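Local coordinates for protein glycerol dehydrogenase (Bacillus coagulans, PDB 6CSJ) that catalyses the NAD-dependent oxidation of polyols such as glycerol and, in this double-mutant form, has acquired D-lactate dehydrogenase activity, at residues A[66-71]-A[128-133]; A[32-37]-A[89-94]; A[164-169]-A[303-308]; A[160-165]-A[220-225]; A[180-185]-A[193-198]. The protein carries 2 engineered substitutions. All coordinates share one frame; numbering follows the deposited sequence.

Contact 1. Residues A[66-71]-A[128-133]; sequences GECSKP and SVIYKE
Tyr131 and Cys68 are joined by the one backbone hydrogen bond between these segments, Tyr131 N to Cys68 O at 2.8 Å, with a nearly straight N-H...O angle of 173°. The bond fastens a two-stranded antiparallel ribbon, strands 127-131 and 137-142, to the turn that leads into helix 70-82. Cys68 is the centre of an inverse gamma turn, and its carbonyl oxygen also lies in plane at the edge of the Tyr131 ring. The same oxygen receives a CA-H...O contact from Ile130 CA at 3.5 Å. A second one runs the other way, Ser69 CA standing 3.2 Å from Tyr131 O. Cys68 SG rests 3.8 Å from Ile130 CD1, and the side chains of Lys70 and Ile130 cross at about a right angle, with Lys70 CG near Ile130 CG2. Glu67 sets its CG anti to the backbone N (chi1 -169°), and the chain then bends at chi2. Glu67 OE2 lies 3.4 Å from Tyr131 CB. That oxygen forms a salt bridge with Lys95, whose ammonium also makes a cation-pi contact with the tyrosine ring, so one lysine ties the pair together. An alanine in place of Glu67 would probably leave Lys95 without its carboxylate mate and open a gap beside Tyr131 CB. Farther out, past the N-cap residue Ser69, the ring of Pro71 lies against the carboxylate of Glu133, Pro71 CG to Glu133 CD 3.6 Å.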
# COMPACT_ATOMS: atom_id res chain seq x y z
N GLY A 66 -18.54 -1.52 -4.45
CA GLY A 66 -17.44 -0.57 -4.70
C GLY A 66 -16.92 0.15 -3.47
O GLY A 66 -15.83 0.74 -3.51
N GLU A 67 -17.68 0.10 -2.37
CA GLU A 67 -17.30 0.74 -1.11
C GLU A 67 -17.11 -0.28 -0.00
O GLU A 67 -17.97 -1.13 0.20
CB GLU A 67 -18.35 1.77 -0.69
CG GLU A 67 -17.90 2.66 0.46
CD GLU A 67 -16.67 3.46 0.10
OE1 GLU A 67 -16.82 4.52 -0.54
OE2 GLU A 67 -15.55 3.03 0.46
N CYS A 68 -15.99 -0.17 0.72
CA CYS A 68 -15.74 -1.01 1.88
C CYS A 68 -16.42 -0.34 3.06
O CYS A 68 -15.80 0.45 3.79
CB CYS A 68 -14.24 -1.19 2.15
SG CYS A 68 -13.85 -2.25 3.56
N SER A 69 -17.70 -0.65 3.23
CA SER A 69 -18.52 -0.13 4.32
C SER A 69 -19.07 -1.27 5.16
O SER A 69 -19.04 -2.42 4.73
CB SER A 69 -19.67 0.69 3.74
OG SER A 69 -20.56 -0.14 3.02
N LYS A 70 -19.56 -0.95 6.35
CA LYS A 70 -20.17 -1.95 7.24
C LYS A 70 -21.42 -2.62 6.65
O LYS A 70 -21.56 -3.84 6.76
CB LYS A 70 -20.47 -1.36 8.62
CG LYS A 70 -19.22 -0.97 9.40
CD LYS A 70 -18.52 -2.19 9.98
CE LYS A 70 -17.35 -1.76 10.83
NZ LYS A 70 -17.02 -2.70 11.94
N PRO A 71 -22.34 -1.84 6.03
CA PRO A 71 -23.49 -2.47 5.36
C PRO A 71 -23.11 -3.45 4.25
O PRO A 71 -23.64 -4.56 4.19
CB PRO A 71 -24.26 -1.27 4.79
CG PRO A 71 -23.92 -0.15 5.71
CD PRO A 71 -22.49 -0.37 6.09
N SER A 128 -8.20 -3.44 7.55
CA SER A 128 -9.23 -3.01 6.61
C SER A 128 -9.59 -1.56 6.91
O SER A 128 -9.90 -1.23 8.05
CB SER A 128 -10.48 -3.89 6.72
OG SER A 128 -10.17 -5.25 6.50
N VAL A 129 -9.55 -0.71 5.90
CA VAL A 129 -9.96 0.68 6.07
C VAL A 129 -11.44 0.72 5.73
O VAL A 129 -11.82 0.42 4.59
CB VAL A 129 -9.14 1.65 5.18
CG1 VAL A 129 -9.54 3.09 5.46
CG2 VAL A 129 -7.65 1.45 5.40
N ILE A 130 -12.26 1.06 6.72
CA ILE A 130 -13.72 1.08 6.58
C ILE A 130 -14.21 2.50 6.35
O ILE A 130 -13.76 3.43 7.02
CB ILE A 130 -14.41 0.52 7.85
CG1 ILE A 130 -13.81 -0.84 8.29
CG2 ILE A 130 -15.93 0.47 7.67
CD1 ILE A 130 -14.02 -1.97 7.32
N TYR A 131 -15.12 2.66 5.40
CA TYR A 131 -15.73 3.95 5.06
C TYR A 131 -17.23 3.90 5.32
O TYR A 131 -17.83 2.83 5.33
CB TYR A 131 -15.48 4.27 3.59
CG TYR A 131 -14.02 4.39 3.24
CD1 TYR A 131 -13.23 3.26 3.03
CD2 TYR A 131 -13.40 5.64 3.17
CE1 TYR A 131 -11.88 3.37 2.73
CE2 TYR A 131 -12.05 5.76 2.87
CZ TYR A 131 -11.30 4.63 2.66
OH TYR A 131 -9.98 4.75 2.37
N LYS A 132 -17.83 5.06 5.53
CA LYS A 132 -19.29 5.20 5.48
C LYS A 132 -19.74 5.00 4.03
O LYS A 132 -18.93 5.11 3.10
CB LYS A 132 -19.72 6.59 5.95
CG LYS A 132 -19.49 6.88 7.42
CD LYS A 132 -19.96 8.29 7.79
CE LYS A 132 -20.52 8.39 9.23
NZ LYS A 132 -19.63 7.88 10.33
N GLU A 133 -21.03 4.74 3.83
CA GLU A 133 -21.57 4.50 2.49
C GLU A 133 -21.41 5.70 1.55
O GLU A 133 -21.31 5.52 0.35
CB GLU A 133 -23.05 4.10 2.55
CG GLU A 133 -23.31 2.81 3.30
CD GLU A 133 -24.79 2.50 3.45
OE1 GLU A 133 -25.47 3.20 4.24
OE2 GLU A 133 -25.26 1.55 2.80

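Contact 2. Residues A[32-37]-A[89-94]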
# COMPACT_ATOMS: atom_id res chain seq x y z
N ALA A 32 -15.40 -21.46 -2.42
CA ALA A 32 -14.88 -20.10 -2.43
C ALA A 32 -15.98 -19.07 -2.69
O ALA A 32 -16.88 -19.29 -3.50
CB ALA A 32 -13.78 -19.96 -3.46
N PHE A 33 -15.88 -17.94 -1.99
CA PHE A 33 -16.75 -16.79 -2.20
C PHE A 33 -15.86 -15.67 -2.76
O PHE A 33 -15.02 -15.13 -2.05
CB PHE A 33 -17.40 -16.40 -0.86
CG PHE A 33 -18.38 -15.27 -0.95
CD1 PHE A 33 -19.65 -15.48 -1.46
CD2 PHE A 33 -18.04 -13.99 -0.50
CE1 PHE A 33 -20.57 -14.43 -1.53
CE2 PHE A 33 -18.95 -12.94 -0.58
CZ PHE A 33 -20.22 -13.16 -1.10
N ILE A 34 -16.05 -15.34 -4.03
CA ILE A 34 -15.12 -14.51 -4.78
C ILE A 34 -15.72 -13.12 -5.03
O ILE A 34 -16.62 -12.97 -5.86
CB ILE A 34 -14.69 -15.22 -6.09
CG1 ILE A 34 -14.02 -16.56 -5.76
CG2 ILE A 34 -13.77 -14.33 -6.92
CD1 ILE A 34 -13.63 -17.41 -6.95
N ILE A 35 -15.21 -12.12 -4.32
CA ILE A 35 -15.73 -10.76 -4.35
C ILE A 35 -14.96 -9.94 -5.38
O ILE A 35 -13.74 -9.93 -5.38
CB ILE A 35 -15.61 -10.09 -2.96
CG1 ILE A 35 -16.34 -10.91 -1.90
CG2 ILE A 35 -16.17 -8.67 -2.97
CD1 ILE A 35 -15.96 -10.54 -0.47
N ALA A 36 -15.70 -9.24 -6.25
CA ALA A 36 -15.11 -8.34 -7.25
C ALA A 36 -16.15 -7.32 -7.72
O ALA A 36 -17.34 -7.64 -7.81
CB ALA A 36 -14.59 -9.14 -8.42
N ASP A 37 -15.70 -6.10 -8.02
CA ASP A 37 -16.61 -5.08 -8.55
C ASP A 37 -16.99 -5.32 -10.02
O ASP A 37 -16.51 -6.29 -10.63
CB ASP A 37 -16.06 -3.65 -8.31
CG ASP A 37 -14.82 -3.32 -9.14
OD1 ASP A 37 -14.49 -4.02 -10.11
OD2 ASP A 37 -14.19 -2.30 -8.84
N VAL A 89 -12.37 -14.68 -1.23
CA VAL A 89 -11.39 -14.13 -2.15
C VAL A 89 -11.83 -12.73 -2.52
O VAL A 89 -13.01 -12.51 -2.82
CB VAL A 89 -11.25 -14.99 -3.43
CG1 VAL A 89 -10.16 -14.42 -4.34
CG2 VAL A 89 -10.98 -16.45 -3.08
N GLY A 90 -10.88 -11.80 -2.50
CA GLY A 90 -11.08 -10.44 -3.02
C GLY A 90 -10.16 -10.24 -4.21
O GLY A 90 -9.00 -10.62 -4.15
N ILE A 91 -10.69 -9.67 -5.29
CA ILE A 91 -9.94 -9.41 -6.51
C ILE A 91 -10.22 -7.98 -6.93
O ILE A 91 -11.36 -7.62 -7.20
CB ILE A 91 -10.32 -10.39 -7.65
CG1 ILE A 91 -10.32 -11.86 -7.16
CG2 ILE A 91 -9.36 -10.24 -8.84
CD1 ILE A 91 -10.73 -12.87 -8.21
N GLY A 92 -9.17 -7.15 -6.98
CA GLY A 92 -9.32 -5.76 -7.37
C GLY A 92 -8.43 -4.81 -6.58
O GLY A 92 -7.34 -5.18 -6.16
N GLY A 93 -8.93 -3.59 -6.40
CA GLY A 93 -8.25 -2.55 -5.65
C GLY A 93 -8.45 -2.69 -4.15
O GLY A 93 -9.14 -3.61 -3.68
N GLY A 94 -7.84 -1.76 -3.41
CA GLY A 94 -7.80 -1.78 -1.95
C GLY A 94 -9.14 -1.93 -1.25
O GLY A 94 -9.24 -2.70 -0.27
O HOH W 1 -12.92 -5.57 -7.62
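Ile35 and Val89 share the shortest of three backbone hydrogen bonds here, Ile35 N to Val89 O at 2.7 Å. On one side of it Val89 N donates to Phe33 O at 2.8 Å; on the other Ile91 N donates to Ile35 O at 3.1 Å. Val89 thus bonds to the residues on either side of Ile34, and Ile35 to those on either side of Gly90, the ladder expected of parallel strands, whose short axes make an angle of 24°. Past the last rung a water bridges the strands, accepting from Asp37 N at 2.9 Å and donating to Ile91 O at 2.6 Å. Ile34 and Val89 lie side by side and point the same way, Ile34 CG1 to Val89 CB 3.9 Å. Ile34 CG2, anti to its backbone N, reaches forward to Ile91 CD1 at 3.6 Å. Helices 21-28 and 38-51 cover these three residues, with Leu21 and Val48 both touching Ile34 and Ile91. Ile35 projects from the other face, where it touches Phe64, and Gly90 beside it adds no side chain. Each strand runs into a helix: Asp37 caps helix 38-51 through OD1 to Val40 N, and Gly93 is the N-cap of helix 94-106. Inner strands of a parallel alpha/beta sheet ending in a glycine-rich turn, Gly92 to Gly94, are consistent with the Rossmann-like, dinucleotide-binding half of the iron-containing alcohol dehydrogenases.

Contact 3. Residues A[164-169]-A[303-308]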
# COMPACT_ATOMS: atom_id res chain seq x y z
N LEU A 164 -0.03 3.96 -11.77
CA LEU A 164 -0.34 3.18 -10.57
C LEU A 164 0.84 2.35 -10.06
O LEU A 164 1.03 2.23 -8.85
CB LEU A 164 -1.56 2.29 -10.80
CG LEU A 164 -2.92 3.02 -10.81
CD1 LEU A 164 -4.00 2.14 -11.42
CD2 LEU A 164 -3.33 3.48 -9.41
N LEU A 165 1.64 1.79 -10.97
CA LEU A 165 2.83 1.03 -10.57
C LEU A 165 3.87 1.99 -9.97
O LEU A 165 4.50 1.67 -8.95
CB LEU A 165 3.45 0.26 -11.75
CG LEU A 165 4.56 -0.72 -11.36
CD1 LEU A 165 4.01 -1.92 -10.60
CD2 LEU A 165 5.32 -1.19 -12.59
N VAL A 166 4.03 3.15 -10.61
CA VAL A 166 4.95 4.19 -10.15
C VAL A 166 4.52 4.70 -8.76
O VAL A 166 5.37 4.86 -7.88
CB VAL A 166 5.03 5.36 -11.16
CG1 VAL A 166 5.78 6.55 -10.58
CG2 VAL A 166 5.73 4.89 -12.43
N SER A 167 3.22 4.92 -8.58
CA SER A 167 2.70 5.30 -7.27
C SER A 167 3.06 4.27 -6.18
O SER A 167 3.40 4.65 -5.06
CB SER A 167 1.19 5.52 -7.32
OG SER A 167 0.73 6.16 -6.13
N GLY A 168 3.01 2.99 -6.53
CA GLY A 168 3.48 1.93 -5.64
C GLY A 168 4.96 1.99 -5.31
O GLY A 168 5.36 1.60 -4.22
N MET A 169 5.76 2.48 -6.25
CA MET A 169 7.18 2.76 -6.00
C MET A 169 7.35 3.88 -4.97
O MET A 169 8.21 3.80 -4.10
CB MET A 169 7.94 3.10 -7.30
CG MET A 169 7.90 2.05 -8.39
SD MET A 169 8.74 2.62 -9.89
CE MET A 169 8.10 1.51 -11.14
N VAL A 303 11.35 8.43 -12.55
CA VAL A 303 10.10 7.66 -12.73
C VAL A 303 8.82 8.49 -12.70
O VAL A 303 7.75 7.95 -12.96
CB VAL A 303 9.97 6.49 -11.72
CG1 VAL A 303 11.12 5.52 -11.88
CG2 VAL A 303 9.89 6.97 -10.27
N GLY A 304 8.91 9.79 -12.39
CA GLY A 304 7.75 10.69 -12.42
C GLY A 304 7.00 10.81 -11.10
O GLY A 304 5.82 11.11 -11.10
N LEU A 305 7.70 10.59 -9.99
CA LEU A 305 7.13 10.80 -8.66
C LEU A 305 7.31 12.28 -8.26
O LEU A 305 8.29 12.91 -8.66
CB LEU A 305 7.82 9.88 -7.63
CG LEU A 305 7.41 8.41 -7.69
CD1 LEU A 305 8.31 7.58 -6.79
CD2 LEU A 305 5.94 8.23 -7.30
N PRO A 306 6.38 12.83 -7.46
CA PRO A 306 6.49 14.23 -7.05
C PRO A 306 7.60 14.50 -6.02
O PRO A 306 7.79 13.71 -5.10
CB PRO A 306 5.10 14.52 -6.45
CG PRO A 306 4.64 13.20 -5.96
CD PRO A 306 5.15 12.20 -6.94
N VAL A 307 8.33 15.60 -6.21
CA VAL A 307 9.33 16.10 -5.24
C VAL A 307 9.08 17.55 -4.78
O VAL A 307 9.93 18.15 -4.12
CB VAL A 307 10.77 15.96 -5.80
CG1 VAL A 307 11.09 14.51 -6.09
CG2 VAL A 307 10.99 16.83 -7.05
N THR A 308 7.93 18.12 -5.12
CA THR A 308 7.51 19.43 -4.64
C THR A 308 6.02 19.40 -4.32
O THR A 308 5.30 18.47 -4.73
CB THR A 308 7.77 20.53 -5.69
OG1 THR A 308 6.92 20.33 -6.82
CG2 THR A 308 9.21 20.53 -6.14
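Val166 is the bump of this contact, and the bend of chain from Val303 to Leu305 supplies the hollow. Its CG1, anti to the backbone N (chi1 170°), leaves the helix and enters the curve of the bend, where three groups meet it. Val303 O is nearest, 3.4 Å from Val166 CG1; Leu305 CD2 stands 3.7 Å from the same methyl, and Val303 CG2 4.1 Å from it. The other branch, Val166 CG2, also leans on that carbonyl, at 3.7 Å from Val303 O. The oxygen against which both methyls rest has its polar partner in Lys218 of helix 197-221, whose NZ bonds to it. Leu305 answers with a bump of its own: it slides past Val166 in the opposite direction and lays CD2 at 3.5 Å from Val166 O, on the helix backbone. Its CD1 reaches the next turn, near Met169 C at 4.2 Å. Met169 adds its sulphur, SD 4.2 Å from Val303 CG1. The shape of the bend depends on Gly304, which leaves the helical conformation with a positive phi of 91°, a setting that would jam a CB against the preceding carbonyl. The interface therefore brings the end of helix 290-303 and its following loop against helix 162-173, with Phe299 and Cys300 touching Leu305 and helix 197-221 alongside, where Lys218 touches Val166 and Gln210 touches Met169.

Contact 4. Residues A[160-165]-A[220-225]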
# COMPACT_ATOMS: atom_id res chain seq x y z
N ALA A 160 -2.81 -2.51 -15.98
CA ALA A 160 -3.14 -1.23 -15.33
C ALA A 160 -2.26 -0.08 -15.86
O ALA A 160 -1.17 -0.33 -16.34
CB ALA A 160 -2.98 -1.35 -13.82
N PRO A 161 -2.74 1.17 -15.77
CA PRO A 161 -1.89 2.32 -16.15
C PRO A 161 -0.59 2.38 -15.32
O PRO A 161 -0.63 2.11 -14.12
CB PRO A 161 -2.76 3.55 -15.84
CG PRO A 161 -4.16 3.05 -15.84
CD PRO A 161 -4.12 1.60 -15.42
N ALA A 162 0.52 2.72 -15.97
CA ALA A 162 1.84 2.73 -15.32
C ALA A 162 1.93 3.70 -14.14
O ALA A 162 2.70 3.48 -13.20
CB ALA A 162 2.94 2.99 -16.33
N ARG A 163 1.16 4.78 -14.20
CA ARG A 163 1.05 5.71 -13.08
C ARG A 163 0.80 5.00 -11.74
O ARG A 163 1.34 5.41 -10.70
CB ARG A 163 -0.06 6.74 -13.33
CG ARG A 163 -0.09 7.84 -12.29
CD ARG A 163 -1.20 8.83 -12.50
NE ARG A 163 -1.24 9.75 -11.36
CZ ARG A 163 -2.28 10.50 -11.00
NH1 ARG A 163 -3.41 10.46 -11.68
NH2 ARG A 163 -2.17 11.29 -9.93
N LEU A 164 -0.03 3.96 -11.77
CA LEU A 164 -0.34 3.18 -10.57
C LEU A 164 0.84 2.35 -10.06
O LEU A 164 1.03 2.23 -8.85
CB LEU A 164 -1.56 2.29 -10.80
CG LEU A 164 -2.92 3.02 -10.81
CD1 LEU A 164 -4.00 2.14 -11.42
CD2 LEU A 164 -3.33 3.48 -9.41
N LEU A 165 1.64 1.79 -10.97
CA LEU A 165 2.83 1.03 -10.57
C LEU A 165 3.87 1.99 -9.97
O LEU A 165 4.50 1.67 -8.95
CB LEU A 165 3.45 0.26 -11.75
CG LEU A 165 4.56 -0.72 -11.36
CD1 LEU A 165 4.01 -1.92 -10.60
CD2 LEU A 165 5.32 -1.19 -12.59
N ALA A 220 8.96 -0.80 -19.16
CA ALA A 220 8.17 -1.97 -19.55
C ALA A 220 6.67 -1.79 -19.26
O ALA A 220 5.83 -2.09 -20.13
CB ALA A 220 8.70 -3.22 -18.86
N ALA A 221 6.33 -1.31 -18.06
CA ALA A 221 4.92 -1.19 -17.62
C ALA A 221 4.12 -0.13 -18.38
O ALA A 221 2.93 -0.28 -18.54
CB ALA A 221 4.84 -0.94 -16.12
N GLU A 222 4.78 0.92 -18.85
CA GLU A 222 4.18 1.90 -19.76
C GLU A 222 3.58 1.28 -21.03
O GLU A 222 2.63 1.83 -21.58
CB GLU A 222 5.22 2.93 -20.22
CG GLU A 222 5.53 4.00 -19.21
CD GLU A 222 6.62 4.95 -19.67
OE1 GLU A 222 7.52 4.53 -20.46
OE2 GLU A 222 6.58 6.11 -19.24
N LYS A 223 4.16 0.19 -21.51
CA LYS A 223 3.66 -0.55 -22.68
C LYS A 223 2.85 -1.78 -22.25
O LYS A 223 2.56 -2.65 -23.07
CB LYS A 223 4.84 -0.99 -23.55
CG LYS A 223 5.70 0.13 -24.07
CD LYS A 223 4.94 0.97 -25.07
CE LYS A 223 5.87 1.88 -25.88
NZ LYS A 223 6.37 3.07 -25.13
N HIS A 224 2.50 -1.84 -20.97
CA HIS A 224 1.75 -2.94 -20.40
C HIS A 224 2.41 -4.31 -20.56
O HIS A 224 1.74 -5.31 -20.73
CB HIS A 224 0.30 -2.91 -20.91
CG HIS A 224 -0.37 -1.58 -20.73
ND1 HIS A 224 -0.71 -1.09 -19.48
CD2 HIS A 224 -0.69 -0.62 -21.62
CE1 HIS A 224 -1.23 0.12 -19.61
NE2 HIS A 224 -1.24 0.42 -20.90
N LEU A 225 3.74 -4.33 -20.45
CA LEU A 225 4.54 -5.53 -20.63
C LEU A 225 5.19 -5.95 -19.32
O LEU A 225 5.51 -5.11 -18.49
CB LEU A 225 5.62 -5.29 -21.67
CG LEU A 225 5.13 -4.76 -23.02
CD1 LEU A 225 6.29 -4.22 -23.86
CD2 LEU A 225 4.34 -5.84 -23.78
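Ala221 and His224 meet Leu165 and Ala160 across the contact, and just before them Ala220 O is gripped by two backbone N-H groups. Lys223 N and Leu225 N reach it from opposite faces of its carbonyl plane, each at 3.1 Å. The bond from Leu225 N, together with that from His224 N to Ala221 O at 2.9 Å, makes a Schellman motif, and His224 takes the positive phi (58°) that ends the helix. The turn brings the backbone of Ala221 and Glu222 up to Ala162. Ala162 CB sits on the turn backbone, 3.7 Å from Glu222 N, with Glu222 CG drawn up beside it at 4.0 Å. Leu165 CD2 comes over from the next turn of its helix to touch Ala221 CB at 3.6 Å. At the other end the imidazole offers its edge: Ala160 O lies near the ring plane, 3.3 Å from His224 CE1, while His224 ND1 has its hydrogen bond with Ala158 O. Glu222 O stands above one face of the ring, toward its rim. The contact thus seats the C-terminal end of helix 197-221 against the loop that opens helix 162-173, with Ile233 and Ile234 of helix 228-248 backing Leu165.

Contact 5. Residues A[180-185]-A[193-198]; sequences RATKRA and GRVTEA
Lys183 and Glu197 meet because their side chains bend at suitable points. Lys183 starts with CG anti to the backbone N (chi1 -166°) and runs extended as far as CE, then turns at its last torsion (chi4 -68°) to swing NZ to the carboxylate. Glu197 leaves its backbone facing away from the other segment, but a bend at chi2 brings its end back. The two chains cross at about a right angle, and Lys183 NZ forms a salt bridge with Glu197 OE2 at 3.0 Å. The ammonium comes to the syn side of that oxygen, 18° out of the carboxylate plane. Along the way the aliphatic part of the lysine lies obliquely over Val195: Lys183 CD is 4.1 Å from the methyl Val195 CG1, and Lys183 CE is 3.8 Å from Val195 O. The other methyl of the valine, CG2, meets Thr182 CG2 at 4.1 Å, leaving Thr182 OG1 to its hydrogen bond with Glu178 O one turn back. An alanine in place of Lys183 would probably leave Glu197 without its positive mate and uncover one side of Val195. The contact closes a short loop between helices 175-185 and 197-221, and Thr196, the N-cap of the second, bonds through OG1 to Ala199 N. Glu197 therefore stands in the first turn, where the helix dipole is likely to favour its negative charge, and the lysine would add to that effect. One long side chain thus combines apolar cover with an ion pair across the join of two helices.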
# COMPACT_ATOMS: atom_id res chain seq x y z
N ARG A 180 13.87 2.30 9.59
CA ARG A 180 15.15 2.71 10.19
C ARG A 180 14.92 3.64 11.37
O ARG A 180 15.49 3.44 12.44
CB ARG A 180 16.03 3.42 9.15
CG ARG A 180 17.44 3.77 9.64
CD ARG A 180 18.32 4.30 8.51
NE ARG A 180 17.88 5.62 8.06
CZ ARG A 180 18.45 6.32 7.07
NH1 ARG A 180 19.49 5.84 6.40
NH2 ARG A 180 17.97 7.52 6.73
N ALA A 181 14.07 4.65 11.17
CA ALA A 181 13.73 5.60 12.23
C ALA A 181 13.14 4.91 13.46
O ALA A 181 13.57 5.15 14.59
CB ALA A 181 12.78 6.65 11.69
N THR A 182 12.15 4.05 13.23
CA THR A 182 11.47 3.31 14.29
C THR A 182 12.43 2.40 15.07
O THR A 182 12.39 2.37 16.30
CB THR A 182 10.30 2.47 13.73
OG1 THR A 182 9.34 3.33 13.10
CG2 THR A 182 9.62 1.68 14.84
N LYS A 183 13.30 1.68 14.36
CA LYS A 183 14.27 0.82 15.03
C LYS A 183 15.29 1.64 15.84
O LYS A 183 15.61 1.27 16.98
CB LYS A 183 14.99 -0.07 14.03
CG LYS A 183 15.77 -1.22 14.65
CD LYS A 183 16.28 -2.17 13.59
CE LYS A 183 16.67 -3.51 14.16
NZ LYS A 183 17.88 -3.40 15.01
N ARG A 184 15.77 2.76 15.27
CA ARG A 184 16.65 3.70 15.97
C ARG A 184 16.00 4.21 17.25
O ARG A 184 16.65 4.25 18.29
CB ARG A 184 16.99 4.92 15.09
CG ARG A 184 18.35 4.88 14.40
CD ARG A 184 18.44 6.01 13.37
NE ARG A 184 19.41 5.74 12.30
CZ ARG A 184 19.56 6.46 11.18
NH1 ARG A 184 18.80 7.52 10.93
NH2 ARG A 184 20.49 6.10 10.29
N ALA A 185 14.73 4.58 17.16
CA ALA A 185 13.94 5.03 18.31
C ALA A 185 13.62 3.94 19.33
O ALA A 185 13.16 4.27 20.41
CB ALA A 185 12.65 5.68 17.83
N GLY A 193 5.23 -5.23 18.28
CA GLY A 193 6.45 -5.30 19.06
C GLY A 193 7.52 -4.40 18.48
O GLY A 193 7.25 -3.56 17.62
N ARG A 194 8.74 -4.61 18.95
CA ARG A 194 9.92 -3.96 18.36
C ARG A 194 10.33 -4.65 17.05
O ARG A 194 9.80 -5.71 16.68
CB ARG A 194 11.06 -3.90 19.40
CG ARG A 194 10.68 -3.07 20.62
CD ARG A 194 11.86 -2.78 21.53
NE ARG A 194 12.46 -4.02 22.01
CZ ARG A 194 13.76 -4.35 21.97
NH1 ARG A 194 14.70 -3.52 21.52
NH2 ARG A 194 14.14 -5.54 22.46
N VAL A 195 11.28 -4.02 16.35
CA VAL A 195 11.62 -4.38 14.98
C VAL A 195 12.61 -5.54 14.92
O VAL A 195 13.69 -5.47 15.49
CB VAL A 195 12.16 -3.17 14.20
CG1 VAL A 195 12.55 -3.56 12.77
CG2 VAL A 195 11.15 -2.03 14.18
N THR A 196 12.23 -6.60 14.21
CA THR A 196 13.12 -7.73 13.93
C THR A 196 14.20 -7.35 12.91
O THR A 196 14.03 -6.41 12.12
CB THR A 196 12.36 -8.95 13.35
OG1 THR A 196 11.65 -8.56 12.15
CG2 THR A 196 11.37 -9.50 14.38
N GLU A 197 15.30 -8.11 12.93
CA GLU A 197 16.32 -8.00 11.89
C GLU A 197 15.77 -8.36 10.50
O GLU A 197 16.11 -7.71 9.50
CB GLU A 197 17.54 -8.87 12.23
CG GLU A 197 18.29 -8.45 13.49
CD GLU A 197 18.65 -6.96 13.51
OE1 GLU A 197 19.14 -6.42 12.49
OE2 GLU A 197 18.41 -6.30 14.55
N ALA A 198 14.89 -9.36 10.45
CA ALA A 198 14.22 -9.74 9.20
C ALA A 198 13.47 -8.56 8.56
O ALA A 198 13.62 -8.31 7.37
CB ALA A 198 13.27 -10.91 9.43

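How the contacts relate
The five contacts show how a two-domain enzyme is tied together locally. Contacts 1 and 2 interlock, their segments alternating along the chain, and their centres lie about 14 Å apart in the alpha/beta region; Lys95, which pairs with Glu67 of contact 1, follows the glycine-rich turn of contact 2, the part of the set most likely to face the dinucleotide. Contacts 3 and 4 belong to the helical region: they share Leu164 and Leu165, both use helix 162-173, and their centres are about 12 Å apart. Contact 5 closes a loop within the chain spanned by contacts 3 and 4, yet sits about 33 Å from contacts 2 and 4, centre to centre, on the opposite side of the chain's middle.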